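Long-range contact in tylactone synthase starter module and modules 1 & 2 (Streptomyces fradiae, PDB 2Z5L), which probably catalyses the NADPH-dependent reduction of a beta-keto group on the growing tylactone chain, acting as the first ketoreductase of the tylosin polyketide synthase: residues A276-A281 and E306-C312. Residues are numbered along the deposited sequence; the frame is centred on the assembly and turned at random.
Sequences ARRLAA and ELRGHGC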
loop_
_atom_site.group_PDB
_atom_site.type_symbol
_atom_site.label_atom_id
_atom_site.label_comp_id
_atom_site.label_asym_id
_atom_site.label_seq_id
_atom_site.Cartn_x
_atom_site.Cartn_y
_atom_site.Cartn_z
ATOM N N ALA A 276 -18.851 10.594 -10.316
ATOM C CA ALA A 276 -19.613 11.830 -10.382
ATOM C C ALA A 276 -21.049 11.624 -10.880
ATOM O O ALA A 276 -21.994 12.045 -10.219
ATOM C CB ALA A 276 -18.876 12.842 -11.255
ATOM N N ARG A 277 -21.228 10.977 -12.030
ATOM C CA ARG A 277 -22.573 10.748 -12.538
ATOM C C ARG A 277 -23.463 10.027 -11.533
ATOM O O ARG A 277 -24.652 10.314 -11.424
ATOM C CB ARG A 277 -22.525 9.942 -13.839
ATOM C CG ARG A 277 -21.929 10.683 -15.024
ATOM C CD ARG A 277 -21.867 9.780 -16.267
ATOM N NE ARG A 277 -21.250 10.410 -17.421
ATOM C CZ ARG A 277 -21.877 11.228 -18.266
ATOM N NH1 ARG A 277 -23.159 11.526 -18.090
ATOM N NH2 ARG A 277 -21.223 11.742 -19.302
ATOM N N ARG A 278 -22.891 9.077 -10.801
ATOM C CA ARG A 278 -23.655 8.322 -9.811
ATOM C C ARG A 278 -24.044 9.158 -8.594
ATOM O O ARG A 278 -25.169 9.055 -8.100
ATOM C CB ARG A 278 -22.855 7.096 -9.368
ATOM C CG ARG A 278 -22.937 5.934 -10.363
ATOM C CD ARG A 278 -24.331 5.285 -10.317
ATOM N NE ARG A 278 -24.643 4.671 -9.021
ATOM C CZ ARG A 278 -24.198 3.484 -8.602
ATOM N NH1 ARG A 278 -23.399 2.755 -9.370
ATOM N NH2 ARG A 278 -24.587 3.010 -7.423
ATOM N N LEU A 279 -23.107 9.970 -8.114
ATOM C CA LEU A 279 -23.350 10.825 -6.963
ATOM C C LEU A 279 -24.373 11.902 -7.295
ATOM O O LEU A 279 -25.374 12.072 -6.590
ATOM C CB LEU A 279 -22.033 11.449 -6.500
ATOM C CG LEU A 279 -21.069 10.357 -6.012
ATOM C CD1 LEU A 279 -19.854 10.967 -5.339
ATOM C CD2 LEU A 279 -21.834 9.430 -5.041
ATOM N N ALA A 280 -24.113 12.624 -8.380
ATOM C CA ALA A 280 -24.995 13.693 -8.848
ATOM C C ALA A 280 -26.405 13.176 -9.071
ATOM O O ALA A 280 -27.390 13.874 -8.788
ATOM C CB ALA A 280 -24.465 14.265 -10.134
ATOM N N ALA A 281 -26.491 11.948 -9.580
ATOM C CA ALA A 281 -27.776 11.334 -9.848
ATOM C C ALA A 281 -28.445 10.809 -8.592
ATOM O O ALA A 281 -29.635 10.499 -8.612
ATOM C CB ALA A 281 -27.618 10.215 -10.867
ATOM N N GLU A 306 -24.204 17.650 -18.382
ATOM C CA GLU A 306 -25.061 16.499 -18.119
ATOM C C GLU A 306 -25.206 16.294 -16.619
ATOM O O GLU A 306 -26.259 15.887 -16.166
ATOM C CB GLU A 306 -24.480 15.249 -18.783
ATOM C CG GLU A 306 -24.220 15.461 -20.263
ATOM C CD GLU A 306 -23.740 14.212 -20.988
ATOM O OE1 GLU A 306 -23.330 14.360 -22.159
ATOM O OE2 GLU A 306 -23.787 13.115 -20.384
ATOM N N LEU A 307 -24.155 16.601 -15.859
ATOM C CA LEU A 307 -24.187 16.439 -14.410
ATOM C C LEU A 307 -25.154 17.435 -13.743
ATOM O O LEU A 307 -25.822 17.103 -12.768
ATOM C CB LEU A 307 -22.769 16.594 -13.825
ATOM C CG LEU A 307 -21.677 15.580 -14.199
ATOM C CD1 LEU A 307 -20.369 15.949 -13.541
ATOM C CD2 LEU A 307 -22.097 14.187 -13.771
ATOM N N ARG A 308 -25.220 18.657 -14.266
ATOM C CA ARG A 308 -26.123 19.670 -13.719
ATOM C C ARG A 308 -27.557 19.301 -14.057
ATOM O O ARG A 308 -28.493 19.727 -13.390
ATOM C CB ARG A 308 -25.814 21.033 -14.307
ATOM C CG ARG A 308 -24.422 21.474 -14.095
ATOM C CD ARG A 308 -24.182 22.817 -14.754
ATOM N NE ARG A 308 -22.807 23.238 -14.457
ATOM C CZ ARG A 308 -21.827 23.321 -15.349
ATOM N NH1 ARG A 308 -22.063 23.021 -16.618
ATOM N NH2 ARG A 308 -20.602 23.689 -14.970
ATOM N N GLY A 309 -27.721 18.490 -15.097
ATOM C CA GLY A 309 -29.047 18.062 -15.499
ATOM C C GLY A 309 -29.695 17.208 -14.430
ATOM O O GLY A 309 -30.913 17.029 -14.424
ATOM N N HIS A 310 -28.881 16.664 -13.530
ATOM C CA HIS A 310 -29.402 15.832 -12.447
ATOM C C HIS A 310 -29.890 16.725 -11.329
ATOM O O HIS A 310 -30.458 16.238 -10.358
ATOM C CB HIS A 310 -28.313 14.899 -11.917
ATOM C CG HIS A 310 -28.026 13.742 -12.818
ATOM N ND1 HIS A 310 -28.946 12.743 -13.063
ATOM C CD2 HIS A 310 -26.942 13.445 -13.574
ATOM C CE1 HIS A 310 -28.442 11.886 -13.930
ATOM N NE2 HIS A 310 -27.227 12.290 -14.258
ATOM N N GLY A 311 -29.654 18.031 -11.475
ATOM C CA GLY A 311 -30.071 18.999 -10.477
ATOM C C GLY A 311 -28.886 19.463 -9.657
ATOM O O GLY A 311 -28.921 20.516 -9.020
ATOM N N CYS A 312 -27.820 18.673 -9.702
ATOM C CA CYS A 312 -26.594 18.951 -8.962
ATOM C C CYS A 312 -25.784 20.130 -9.523
ATOM O O CYS A 312 -25.626 20.264 -10.734
ATOM C CB CYS A 312 -25.724 17.690 -8.963
ATOM S SG CYS A 312 -24.298 17.832 -7.907
#
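Leu307 reaches out of helix 300-308 and sets its CD2 methyl against the helix that carries Arg277, 3.7 Å from Arg277 CA and equally close to CG of the same residue, the two side chains running at about a right angle. Its other methyl, CD1, meets Ala276 CB at 4.1 Å. Ala280 points its CB toward 306-312 and packs on Cys312 CB at 3.8 Å, where the chain has already left the helix.

On the solvent side of this apolar seam the contact turns polar. The Arg277 chain is extended from CG to NE (chi2 178°, chi3 -177°) and passes over Leu307 to bring its guanidinium to Glu306. Both terminal nitrogens grip a single oxygen end-on, in hydrogen bonds of a salt bridge: NH1, the shorter and straighter, lies 2.9 Å from Glu306 OE2 and NH2 3.1 Å from the same atom, and OE2 sits nearly in the guanidinium plane. The carboxylate, by contrast, is turned 56° from that plane; both nitrogens reach OE2 from the same face, NH1 on the anti side and NH2 from well above the plane. This salt bridge, between two exposed residues, links the solvent-facing sides of helices 270-281 and 300-308.

At the other end, His310 lays one ring face against Ala281, whose CB stands 3.7 Å from the ring centroid in a CH-pi contact. Gly311 closes the type I turn that starts at Arg308 and, with positive phi, is the first residue to leave helical geometry, after which the chain leads toward strand 313-318. Ala276, Ala280 and Cys312 all touch Leu287 of strand 286-291, and Leu307 touches Leu289, so this strand backs the seam on the side of the sheet. Two neighbouring helices packed on one face of parallel strands, near the sheet's edge, are characteristic of the Rossmann fold of short-chain dehydrogenases/reductases, here in a polyketide synthase ketoreductase.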